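Local atomic coordinates of alpha-1,4-endofucoidanase (PDB entry 6DLH), a protein that hydrolyses alpha-1,4 linkages within fucoidan chains as a retaining endo-acting glycoside hydrolase of family 107, and carries bound calcium ions. Residues 62-67 against 584-589; 69-74 against 395-400; 81-86 against 131-136; 470-475 against 480-485. All blocks are in the same frame, centred on the assembly; numbering follows the deposited sequence.

Interaction 1 of 4, residues 62-67 against 584-589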
# COMPACT_ATOMS: atom_id res chain seq x y z
N GLY A 62 -1.90 7.48 -4.64
CA GLY A 62 -1.26 7.30 -5.93
C GLY A 62 -0.24 6.16 -5.97
O GLY A 62 0.36 5.91 -7.01
N ILE A 63 -0.04 5.47 -4.84
CA ILE A 63 0.95 4.41 -4.75
C ILE A 63 0.38 3.17 -5.42
O ILE A 63 -0.81 2.89 -5.29
CB ILE A 63 1.38 4.17 -3.28
CG1 ILE A 63 2.15 5.38 -2.72
CG2 ILE A 63 2.16 2.87 -3.12
CD1 ILE A 63 3.38 5.79 -3.52
N ARG A 64 1.25 2.44 -6.15
CA ARG A 64 0.80 1.35 -7.00
C ARG A 64 1.69 0.12 -6.79
O ARG A 64 2.88 0.26 -6.51
CB ARG A 64 0.77 1.80 -8.46
CG ARG A 64 -0.20 2.95 -8.74
CD ARG A 64 -1.62 2.48 -8.54
NE ARG A 64 -2.65 3.44 -8.90
CZ ARG A 64 -3.35 4.15 -8.02
NH1 ARG A 64 -3.10 4.05 -6.73
NH2 ARG A 64 -4.31 4.96 -8.45
N ILE A 65 1.11 -1.08 -6.96
CA ILE A 65 1.83 -2.33 -6.78
C ILE A 65 2.39 -2.85 -8.11
O ILE A 65 3.01 -3.91 -8.15
CB ILE A 65 0.95 -3.37 -6.07
CG1 ILE A 65 1.79 -4.51 -5.47
CG2 ILE A 65 -0.15 -3.89 -7.00
CD1 ILE A 65 1.04 -5.44 -4.55
N ASP A 66 2.18 -2.10 -9.21
CA ASP A 66 2.41 -2.59 -10.57
C ASP A 66 3.88 -2.92 -10.85
O ASP A 66 4.16 -3.89 -11.54
CB ASP A 66 1.80 -1.66 -11.63
CG ASP A 66 0.29 -1.62 -11.52
OD1 ASP A 66 -0.20 -0.97 -10.56
OD2 ASP A 66 -0.39 -2.25 -12.35
N ASP A 67 4.80 -2.10 -10.34
CA ASP A 67 6.22 -2.35 -10.53
C ASP A 67 6.60 -3.68 -9.87
O ASP A 67 7.35 -4.48 -10.46
CB ASP A 67 7.08 -1.19 -10.02
CG ASP A 67 7.03 0.03 -10.92
OD1 ASP A 67 6.53 -0.10 -12.06
OD2 ASP A 67 7.51 1.10 -10.49
N ASP A 584 -0.43 1.41 -15.67
CA ASP A 584 -1.18 1.41 -16.91
C ASP A 584 -2.43 2.28 -16.83
O ASP A 584 -3.03 2.60 -17.86
CB ASP A 584 -1.59 -0.01 -17.30
CG ASP A 584 -0.56 -0.73 -18.15
OD1 ASP A 584 0.53 -0.14 -18.36
OD2 ASP A 584 -0.85 -1.86 -18.60
N ASP A 585 -2.85 2.63 -15.61
CA ASP A 585 -4.12 3.32 -15.45
C ASP A 585 -3.94 4.56 -14.58
O ASP A 585 -4.93 5.20 -14.22
CB ASP A 585 -5.23 2.36 -15.00
CG ASP A 585 -5.12 1.82 -13.58
OD1 ASP A 585 -4.20 2.25 -12.85
OD2 ASP A 585 -5.97 0.98 -13.22
N THR A 586 -2.69 4.91 -14.26
CA THR A 586 -2.44 5.95 -13.28
C THR A 586 -1.18 6.74 -13.63
O THR A 586 -0.09 6.18 -13.77
CB THR A 586 -2.38 5.38 -11.85
OG1 THR A 586 -3.57 4.63 -11.56
CG2 THR A 586 -2.19 6.44 -10.80
N TRP A 587 -1.35 8.06 -13.75
CA TRP A 587 -0.24 8.98 -13.99
C TRP A 587 -0.23 10.02 -12.88
O TRP A 587 -1.25 10.28 -12.25
CB TRP A 587 -0.36 9.64 -15.37
CG TRP A 587 -0.33 8.67 -16.51
CD1 TRP A 587 -1.27 7.72 -16.81
CD2 TRP A 587 0.68 8.57 -17.53
NE1 TRP A 587 -0.91 7.03 -17.94
CE2 TRP A 587 0.29 7.53 -18.40
CE3 TRP A 587 1.88 9.24 -17.77
CZ2 TRP A 587 1.06 7.15 -19.50
CZ3 TRP A 587 2.64 8.86 -18.86
CH2 TRP A 587 2.23 7.84 -19.72
N ARG A 588 0.95 10.62 -12.67
CA ARG A 588 1.15 11.54 -11.56
C ARG A 588 1.75 12.84 -12.08
O ARG A 588 2.72 12.82 -12.84
CB ARG A 588 2.09 10.89 -10.53
CG ARG A 588 2.71 11.85 -9.53
CD ARG A 588 1.91 12.01 -8.25
NE ARG A 588 2.42 13.09 -7.43
CZ ARG A 588 3.33 12.96 -6.47
NH1 ARG A 588 3.84 11.77 -6.19
NH2 ARG A 588 3.73 14.03 -5.79
N LEU A 589 1.16 13.97 -11.66
CA LEU A 589 1.71 15.29 -11.89
C LEU A 589 2.41 15.76 -10.62
O LEU A 589 1.82 15.76 -9.54
CB LEU A 589 0.59 16.27 -12.25
CG LEU A 589 -0.16 16.00 -13.55
CD1 LEU A 589 -1.34 16.94 -13.70
CD2 LEU A 589 0.77 16.12 -14.75
O HOH W 1 0.19 -1.48 -14.83
O HOH W 2 -3.00 -0.13 -11.15

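Interaction 2 of 4, residues 69-74 against 395-400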
# COMPACT_ATOMS: atom_id res chain seq x y z
N LEU A 69 4.61 -6.21 -9.36
CA LEU A 69 4.02 -7.30 -10.12
C LEU A 69 4.82 -7.56 -11.40
O LEU A 69 4.95 -8.71 -11.81
CB LEU A 69 2.54 -7.02 -10.39
CG LEU A 69 1.64 -7.08 -9.15
CD1 LEU A 69 0.17 -6.90 -9.53
CD2 LEU A 69 1.83 -8.37 -8.37
N THR A 70 5.37 -6.50 -12.02
CA THR A 70 6.23 -6.66 -13.19
C THR A 70 7.45 -7.48 -12.80
O THR A 70 7.81 -8.42 -13.51
CB THR A 70 6.67 -5.31 -13.77
OG1 THR A 70 5.49 -4.74 -14.35
CG2 THR A 70 7.75 -5.42 -14.83
N GLN A 71 8.07 -7.13 -11.67
CA GLN A 71 9.28 -7.79 -11.20
C GLN A 71 9.05 -9.29 -10.97
O GLN A 71 9.99 -10.06 -11.14
CB GLN A 71 9.81 -7.11 -9.93
CG GLN A 71 11.20 -7.56 -9.52
CD GLN A 71 11.55 -7.10 -8.13
OE1 GLN A 71 10.68 -6.98 -7.26
NE2 GLN A 71 12.83 -6.83 -7.90
N ILE A 72 7.83 -9.70 -10.59
CA ILE A 72 7.62 -11.08 -10.19
C ILE A 72 6.88 -11.86 -11.28
O ILE A 72 6.32 -12.93 -11.01
CB ILE A 72 6.95 -11.18 -8.81
CG1 ILE A 72 5.53 -10.61 -8.80
CG2 ILE A 72 7.83 -10.56 -7.72
CD1 ILE A 72 4.63 -11.21 -7.74
N LYS A 73 6.91 -11.34 -12.52
CA LYS A 73 6.21 -11.94 -13.64
C LYS A 73 6.59 -13.41 -13.80
O LYS A 73 5.74 -14.23 -14.13
CB LYS A 73 6.55 -11.21 -14.95
CG LYS A 73 5.56 -10.15 -15.40
CD LYS A 73 6.03 -9.38 -16.63
CE LYS A 73 5.76 -10.11 -17.92
NZ LYS A 73 4.33 -10.01 -18.31
N ASP A 74 7.86 -13.72 -13.55
CA ASP A 74 8.41 -15.04 -13.80
C ASP A 74 8.11 -16.02 -12.66
O ASP A 74 8.44 -17.20 -12.76
CB ASP A 74 9.91 -14.96 -14.13
CG ASP A 74 10.44 -16.17 -14.87
OD1 ASP A 74 9.66 -16.81 -15.59
OD2 ASP A 74 11.64 -16.46 -14.72
N LEU A 395 9.55 0.19 -4.09
CA LEU A 395 8.58 -0.78 -3.61
C LEU A 395 8.64 -2.04 -4.47
O LEU A 395 7.62 -2.58 -4.88
CB LEU A 395 7.19 -0.13 -3.60
CG LEU A 395 7.05 1.11 -2.72
CD1 LEU A 395 5.65 1.67 -2.82
CD2 LEU A 395 7.37 0.79 -1.26
N THR A 396 9.87 -2.50 -4.73
CA THR A 396 10.12 -3.77 -5.39
C THR A 396 11.05 -4.59 -4.49
O THR A 396 11.62 -4.04 -3.56
CB THR A 396 10.67 -3.55 -6.81
OG1 THR A 396 11.84 -2.74 -6.68
CG2 THR A 396 9.68 -2.91 -7.74
N LEU A 397 11.19 -5.90 -4.79
CA LEU A 397 11.93 -6.83 -3.95
C LEU A 397 13.41 -6.48 -3.96
O LEU A 397 13.97 -6.09 -4.98
CB LEU A 397 11.75 -8.26 -4.47
CG LEU A 397 10.36 -8.89 -4.36
CD1 LEU A 397 10.36 -10.26 -5.02
CD2 LEU A 397 9.92 -9.02 -2.91
N GLN A 398 14.04 -6.66 -2.79
CA GLN A 398 15.48 -6.88 -2.71
C GLN A 398 15.86 -7.97 -3.72
O GLN A 398 15.21 -9.01 -3.80
CB GLN A 398 15.87 -7.33 -1.30
CG GLN A 398 15.87 -6.21 -0.28
CD GLN A 398 17.06 -5.29 -0.43
OE1 GLN A 398 17.91 -5.47 -1.30
NE2 GLN A 398 17.14 -4.30 0.45
N PRO A 399 16.93 -7.75 -4.51
CA PRO A 399 17.38 -8.74 -5.48
C PRO A 399 17.50 -10.14 -4.89
O PRO A 399 17.14 -11.11 -5.56
CB PRO A 399 18.74 -8.18 -5.93
CG PRO A 399 18.56 -6.68 -5.81
CD PRO A 399 17.75 -6.52 -4.54
N TYR A 400 17.96 -10.26 -3.64
CA TYR A 400 18.14 -11.59 -3.05
C TYR A 400 16.80 -12.29 -2.84
O TYR A 400 16.71 -13.51 -2.98
CB TYR A 400 18.98 -11.58 -1.77
CG TYR A 400 18.28 -11.09 -0.54
CD1 TYR A 400 17.38 -11.88 0.15
CD2 TYR A 400 18.52 -9.80 -0.08
CE1 TYR A 400 16.71 -11.41 1.27
CE2 TYR A 400 17.88 -9.32 1.05
CZ TYR A 400 16.98 -10.13 1.73
OH TYR A 400 16.37 -9.64 2.85

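Interaction 3 of 4, residues 81-86 against 131-136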
# COMPACT_ATOMS: atom_id res chain seq x y z
N VAL A 81 -0.68 -12.39 -2.14
CA VAL A 81 0.13 -11.32 -1.56
C VAL A 81 -0.67 -10.69 -0.41
O VAL A 81 -1.87 -10.45 -0.54
CB VAL A 81 0.48 -10.27 -2.62
CG1 VAL A 81 1.25 -9.08 -2.03
CG2 VAL A 81 1.24 -10.86 -3.80
N GLN A 82 0.03 -10.43 0.71
CA GLN A 82 -0.53 -9.71 1.85
C GLN A 82 -0.32 -8.21 1.66
O GLN A 82 0.78 -7.77 1.35
CB GLN A 82 0.08 -10.20 3.17
CG GLN A 82 -0.45 -9.45 4.39
CD GLN A 82 0.12 -9.90 5.72
OE1 GLN A 82 0.58 -9.09 6.52
NE2 GLN A 82 0.10 -11.21 5.96
N LEU A 83 -1.40 -7.45 1.87
CA LEU A 83 -1.42 -6.00 1.77
C LEU A 83 -1.86 -5.41 3.10
O LEU A 83 -2.63 -6.04 3.83
CB LEU A 83 -2.42 -5.58 0.69
CG LEU A 83 -2.18 -6.11 -0.72
CD1 LEU A 83 -3.43 -5.90 -1.57
CD2 LEU A 83 -0.97 -5.44 -1.35
N PRO A 84 -1.43 -4.19 3.47
CA PRO A 84 -2.00 -3.52 4.64
C PRO A 84 -3.42 -3.08 4.29
O PRO A 84 -3.69 -2.78 3.12
CB PRO A 84 -1.12 -2.28 4.79
CG PRO A 84 -0.62 -2.01 3.38
CD PRO A 84 -0.41 -3.38 2.78
N LEU A 85 -4.32 -3.12 5.28
CA LEU A 85 -5.38 -2.13 5.38
C LEU A 85 -4.92 -1.07 6.37
O LEU A 85 -5.06 0.12 6.10
CB LEU A 85 -6.71 -2.76 5.80
CG LEU A 85 -7.80 -1.77 6.25
CD1 LEU A 85 -8.05 -0.69 5.20
CD2 LEU A 85 -9.11 -2.49 6.57
N THR A 86 -4.36 -1.52 7.50
CA THR A 86 -3.66 -0.64 8.43
C THR A 86 -2.20 -1.07 8.51
O THR A 86 -1.85 -2.16 8.08
CB THR A 86 -4.27 -0.67 9.84
OG1 THR A 86 -3.58 -1.63 10.65
CG2 THR A 86 -5.76 -0.94 9.85
N LEU A 131 -7.85 -0.49 -3.56
CA LEU A 131 -8.65 -1.04 -4.65
C LEU A 131 -7.77 -1.26 -5.88
O LEU A 131 -7.96 -2.23 -6.62
CB LEU A 131 -9.81 -0.10 -4.98
CG LEU A 131 -10.72 -0.55 -6.13
CD1 LEU A 131 -11.34 -1.91 -5.85
CD2 LEU A 131 -11.82 0.48 -6.41
N SER A 132 -6.83 -0.33 -6.09
CA SER A 132 -5.87 -0.46 -7.17
C SER A 132 -5.10 -1.78 -7.04
O SER A 132 -5.12 -2.61 -7.95
CB SER A 132 -4.96 0.75 -7.19
OG SER A 132 -4.08 0.68 -8.30
N TRP A 133 -4.46 -1.96 -5.87
CA TRP A 133 -3.63 -3.13 -5.60
C TRP A 133 -4.46 -4.40 -5.71
O TRP A 133 -4.03 -5.38 -6.33
CB TRP A 133 -2.97 -3.02 -4.22
CG TRP A 133 -2.36 -1.69 -3.88
CD1 TRP A 133 -1.88 -0.75 -4.74
CD2 TRP A 133 -2.11 -1.18 -2.56
NE1 TRP A 133 -1.38 0.33 -4.05
CE2 TRP A 133 -1.51 0.09 -2.71
CE3 TRP A 133 -2.35 -1.66 -1.27
CZ2 TRP A 133 -1.14 0.87 -1.61
CZ3 TRP A 133 -1.99 -0.89 -0.18
CH2 TRP A 133 -1.40 0.37 -0.36
N LEU A 134 -5.68 -4.37 -5.15
CA LEU A 134 -6.56 -5.53 -5.15
C LEU A 134 -6.86 -5.98 -6.58
O LEU A 134 -6.84 -7.18 -6.86
CB LEU A 134 -7.86 -5.18 -4.39
CG LEU A 134 -7.77 -5.08 -2.86
CD1 LEU A 134 -9.09 -4.57 -2.29
CD2 LEU A 134 -7.41 -6.43 -2.23
N LYS A 135 -7.12 -5.03 -7.48
CA LYS A 135 -7.51 -5.35 -8.85
C LYS A 135 -6.29 -5.79 -9.67
O LYS A 135 -6.39 -6.70 -10.48
CB LYS A 135 -8.27 -4.19 -9.52
CG LYS A 135 -9.72 -4.04 -9.06
CD LYS A 135 -10.40 -2.77 -9.54
CE LYS A 135 -11.04 -2.95 -10.90
NZ LYS A 135 -12.03 -1.87 -11.18
N ALA A 136 -5.15 -5.15 -9.43
CA ALA A 136 -3.90 -5.53 -10.07
C ALA A 136 -3.51 -6.97 -9.69
O ALA A 136 -3.03 -7.73 -10.53
CB ALA A 136 -2.81 -4.54 -9.72

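Interaction 4 of 4, residues 470-475 against 480-485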
# COMPACT_ATOMS: atom_id res chain seq x y z
N LEU A 470 -15.40 -17.67 -30.94
CA LEU A 470 -14.07 -17.90 -30.40
C LEU A 470 -13.40 -19.09 -31.08
O LEU A 470 -13.99 -20.17 -31.20
CB LEU A 470 -14.18 -18.11 -28.88
CG LEU A 470 -12.86 -18.12 -28.10
CD1 LEU A 470 -12.29 -16.71 -27.95
CD2 LEU A 470 -13.04 -18.76 -26.73
N THR A 471 -12.16 -18.86 -31.56
CA THR A 471 -11.27 -19.92 -32.02
C THR A 471 -10.11 -20.05 -31.03
O THR A 471 -9.67 -19.06 -30.43
CB THR A 471 -10.80 -19.67 -33.47
OG1 THR A 471 -11.92 -19.61 -34.37
CG2 THR A 471 -9.84 -20.72 -33.98
N ILE A 472 -9.63 -21.28 -30.86
CA ILE A 472 -8.47 -21.60 -30.04
C ILE A 472 -7.44 -22.28 -30.94
O ILE A 472 -7.63 -23.43 -31.36
CB ILE A 472 -8.88 -22.48 -28.83
CG1 ILE A 472 -9.79 -21.72 -27.87
CG2 ILE A 472 -7.63 -23.03 -28.14
CD1 ILE A 472 -10.21 -22.50 -26.64
N SER A 473 -6.37 -21.55 -31.25
CA SER A 473 -5.38 -22.04 -32.19
C SER A 473 -3.98 -21.92 -31.59
O SER A 473 -3.76 -21.16 -30.65
CB SER A 473 -5.47 -21.35 -33.53
OG SER A 473 -5.42 -19.94 -33.40
N GLN A 474 -3.04 -22.67 -32.17
CA GLN A 474 -1.65 -22.61 -31.77
C GLN A 474 -0.88 -21.73 -32.75
O GLN A 474 -0.66 -22.11 -33.91
CB GLN A 474 -1.09 -24.03 -31.64
CG GLN A 474 0.42 -24.08 -31.63
CD GLN A 474 0.94 -25.05 -30.60
OE1 GLN A 474 1.74 -24.68 -29.74
NE2 GLN A 474 0.49 -26.29 -30.68
N THR A 475 -0.45 -20.55 -32.28
CA THR A 475 0.02 -19.49 -33.15
C THR A 475 1.55 -19.48 -33.24
O THR A 475 2.13 -18.90 -34.16
CB THR A 475 -0.62 -18.14 -32.80
OG1 THR A 475 -0.41 -17.93 -31.40
CG2 THR A 475 -2.09 -18.11 -33.14
N TRP A 480 -0.75 -20.61 -27.33
CA TRP A 480 -2.12 -20.75 -27.81
C TRP A 480 -2.79 -19.38 -27.77
O TRP A 480 -2.44 -18.54 -26.94
CB TRP A 480 -2.88 -21.80 -26.99
CG TRP A 480 -2.52 -23.20 -27.38
CD1 TRP A 480 -3.23 -24.04 -28.19
CD2 TRP A 480 -1.34 -23.92 -26.99
NE1 TRP A 480 -2.58 -25.23 -28.33
CE2 TRP A 480 -1.41 -25.19 -27.61
CE3 TRP A 480 -0.22 -23.62 -26.19
CZ2 TRP A 480 -0.42 -26.16 -27.45
CZ3 TRP A 480 0.76 -24.58 -26.03
CH2 TRP A 480 0.66 -25.83 -26.65
N THR A 481 -3.73 -19.17 -28.69
CA THR A 481 -4.43 -17.90 -28.83
C THR A 481 -5.93 -18.14 -28.83
O THR A 481 -6.43 -19.00 -29.56
CB THR A 481 -3.99 -17.16 -30.10
OG1 THR A 481 -2.57 -17.09 -30.05
CG2 THR A 481 -4.57 -15.77 -30.22
N LEU A 482 -6.62 -17.39 -27.97
CA LEU A 482 -8.06 -17.26 -27.98
C LEU A 482 -8.38 -16.00 -28.78
O LEU A 482 -7.97 -14.90 -28.39
CB LEU A 482 -8.53 -17.10 -26.53
CG LEU A 482 -8.81 -18.39 -25.76
CD1 LEU A 482 -7.59 -19.29 -25.69
CD2 LEU A 482 -9.31 -18.06 -24.35
N SER A 483 -9.07 -16.17 -29.91
CA SER A 483 -9.35 -15.04 -30.78
C SER A 483 -10.67 -15.21 -31.52
O SER A 483 -11.22 -16.31 -31.61
CB SER A 483 -8.20 -14.73 -31.71
OG SER A 483 -8.06 -15.73 -32.71
N GLY A 484 -11.14 -14.09 -32.06
CA GLY A 484 -12.40 -13.96 -32.77
C GLY A 484 -12.90 -12.52 -32.68
O GLY A 484 -12.20 -11.66 -32.15
N THR A 485 -14.10 -12.26 -33.22
CA THR A 485 -14.74 -10.98 -33.05
C THR A 485 -16.16 -11.20 -32.54
O THR A 485 -16.99 -11.77 -33.24
CB THR A 485 -14.72 -10.15 -34.34
OG1 THR A 485 -13.35 -9.96 -34.70
CG2 THR A 485 -15.39 -8.80 -34.19
O HOH W 3 -12.55 -17.11 -34.16
O HOH W 4 -7.25 -18.12 -32.18

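Interaction 1 of 4, residues 62-67 against 584-589
Three polar atoms of two residues grip Thr586 OG1. Arg64 NE and NH2 reach Thr586 OG1 side-on, at 3.1 and 3.2 Å. The hydroxyl oxygen lies at the edge of the guanidinium, close to its plane. The NE bond is the straighter of the two, with an N-H...O angle of 155°. Thr586 OG1 in turn donates to Asp585 OD1 at 2.8 Å and meets that carboxylate from above its plane. Arg64 NE and Asp585 OD1 are 4.4 Å apart, beyond a salt bridge, but their opposite charges probably favour this chain of bonds. Arg64 has its CG beside the backbone N (chi1 -62°), and the chain bends at chi2 (-66°). This folds the chain back, and Arg64 NH1 bonds Ile63 O at 2.9 Å from above the carbonyl plane. NH1 also forms a salt bridge with Asp127, which fixes the guanidinium further. One water joins Asp66 OD1 to Asp585 OD1, and another joins Asp66 OD2 to the backbone N of Asp584. The contact is a polar interdomain interface, where the start of strand 586-590 in an Ig-like domain meets a loop of the catalytic domain.

Interaction 2 of 4, residues 69-74 against 395-400
The flat amide of Gln71 meets the backbone of Leu397 through both of its polar atoms. At one corner, Gln71 OE1 accepts from Leu397 N at 2.7 Å. This N-H arrives in the plane of the Gln71 carbonyl, on a lone pair. At the other corner, Gln71 NE2 donates to Leu397 O at 3.2 Å. That bond is nearly straight, with an N-H...O angle of 172°, and Leu397 O lies in the amide plane. One side chain thus takes up the N-H and the C=O of a single residue, much as a neighbouring strand would. Gln71 reaches this far because its CG is anti to the backbone N (chi1 -169°) and the chain stays extended beyond it. Carbon packs closely around the amide oxygen. Leu397 CB is 3.3 Å from Gln71 OE1, and Thr396 CB is 3.5 Å from Gln71 OE1. Beside the polar pair, Ile72 CG2 touches Leu397 CD1 at 3.7 Å, the two side chains crossing at about a right angle. Leu397 also packs on Phe68, and Gln71 on Leu402. The contact joins the end of helix 66-71 to the corner that leads into helix 399-415. It is neutral: two amide bonds take up the N-H and C=O of the buried Leu397 and fix the rotation of the Gln71 amide.

Interaction 3 of 4, residues 81-86 against 131-136
Strand 81-84 and helix 131-136 run almost antiparallel, at 172°, with their axes 10.2 Å apart. The strand belongs to the central parallel sheet of the catalytic domain, and helix 129-139 packs against it on the way to strand 143-149. This is a beta-alpha-beta crossover, as in the (beta/alpha)-barrel domains of related glycoside hydrolases. The contact is buried and apolar. Leu83 points toward the helix and divides its two methyls. Leu83 CD1 reaches Trp133 CB at 3.9 Å and Leu134 CD2 at 4.1 Å, so it is shared between two helix residues. Leu83 CD2 lies 4.0 Å from Trp133 CE3, at the six-membered part of the indole. Trp133 has its CG anti to the carbonyl carbon (chi1 -45°), which carries the ring out from the helix toward the strand. Its ring makes an edge-to-face contact with Trp50. A hydrogen bond to Ile63 O holds the NE1 end, while Leu83 and Pro84 meet the six-membered ring. Leu134 also packs on Thr144 and Tyr216. Farther along the strand, the Pro84 and Trp133 side chains cross at about a right angle, with Pro84 CG 4.0 Å from Trp133 CZ3.

Interaction 4 of 4, residues 470-475 against 480-485
Buried Trp480 is closely covered by the exposed Gln474. A bend at chi2 (138°) lays the Gln474 side chain over the indole. Gln474 CB sits over the five-membered ring of Trp480 in a CH-pi contact, 4.1 Å from the centroid. The amide continues over the six-membered part, with Gln474 OE1 3.4 Å above the Trp480 ring plane and the amide tilted 40° to it. OE1 also accepts from Gly478 N in the turn, which holds the amide in place. On the same face of the sheet, Ile472 and Leu482 lie side by side, Ile472 CG1 being 3.9 Å from Leu482 CD1. The other face is polar and wetter. Here Thr475 OG1 donates to Thr481 OG1 at 2.7 Å, and Thr481 OG1 is also bonded to Asn442. One water links Ser473 OG, Ser483 OG and Thr481 O. Another bridges Thr471 OG1 and Ser483 O. Between the faces runs the backbone ladder. Thr471 pairs with Ser483, and Ser473 with Thr481, as hydrogen-bonded pairs; the bond from Thr471 N to Ser483 O is 2.7 Å long. This is an antiparallel beta hairpin with one mainly apolar face and one partly hydrated face of hydroxyls, in a three-stranded sheet of an Ig-like domain.

Interactions 1, 2 and 3 form one cluster in and beside the catalytic domain, their centres 13 to 16 Å apart. Interactions 1 and 2 share helix 66-71. Strand 80-84, used by interaction 3, is the next element in the chain. The sites touch: Trp133 of interaction 3 meets the loop of interaction 1, and Leu69 of interaction 2 packs on Ala136. Interaction 3 is the most local of the three. Interaction 2 spans most of the catalytic domain, and interaction 1 reaches on to a later Ig-like domain, docking it on the catalytic core. Interaction 4 lies apart, about 31 to 32 Å from the other centres, within the preceding Ig-like domain.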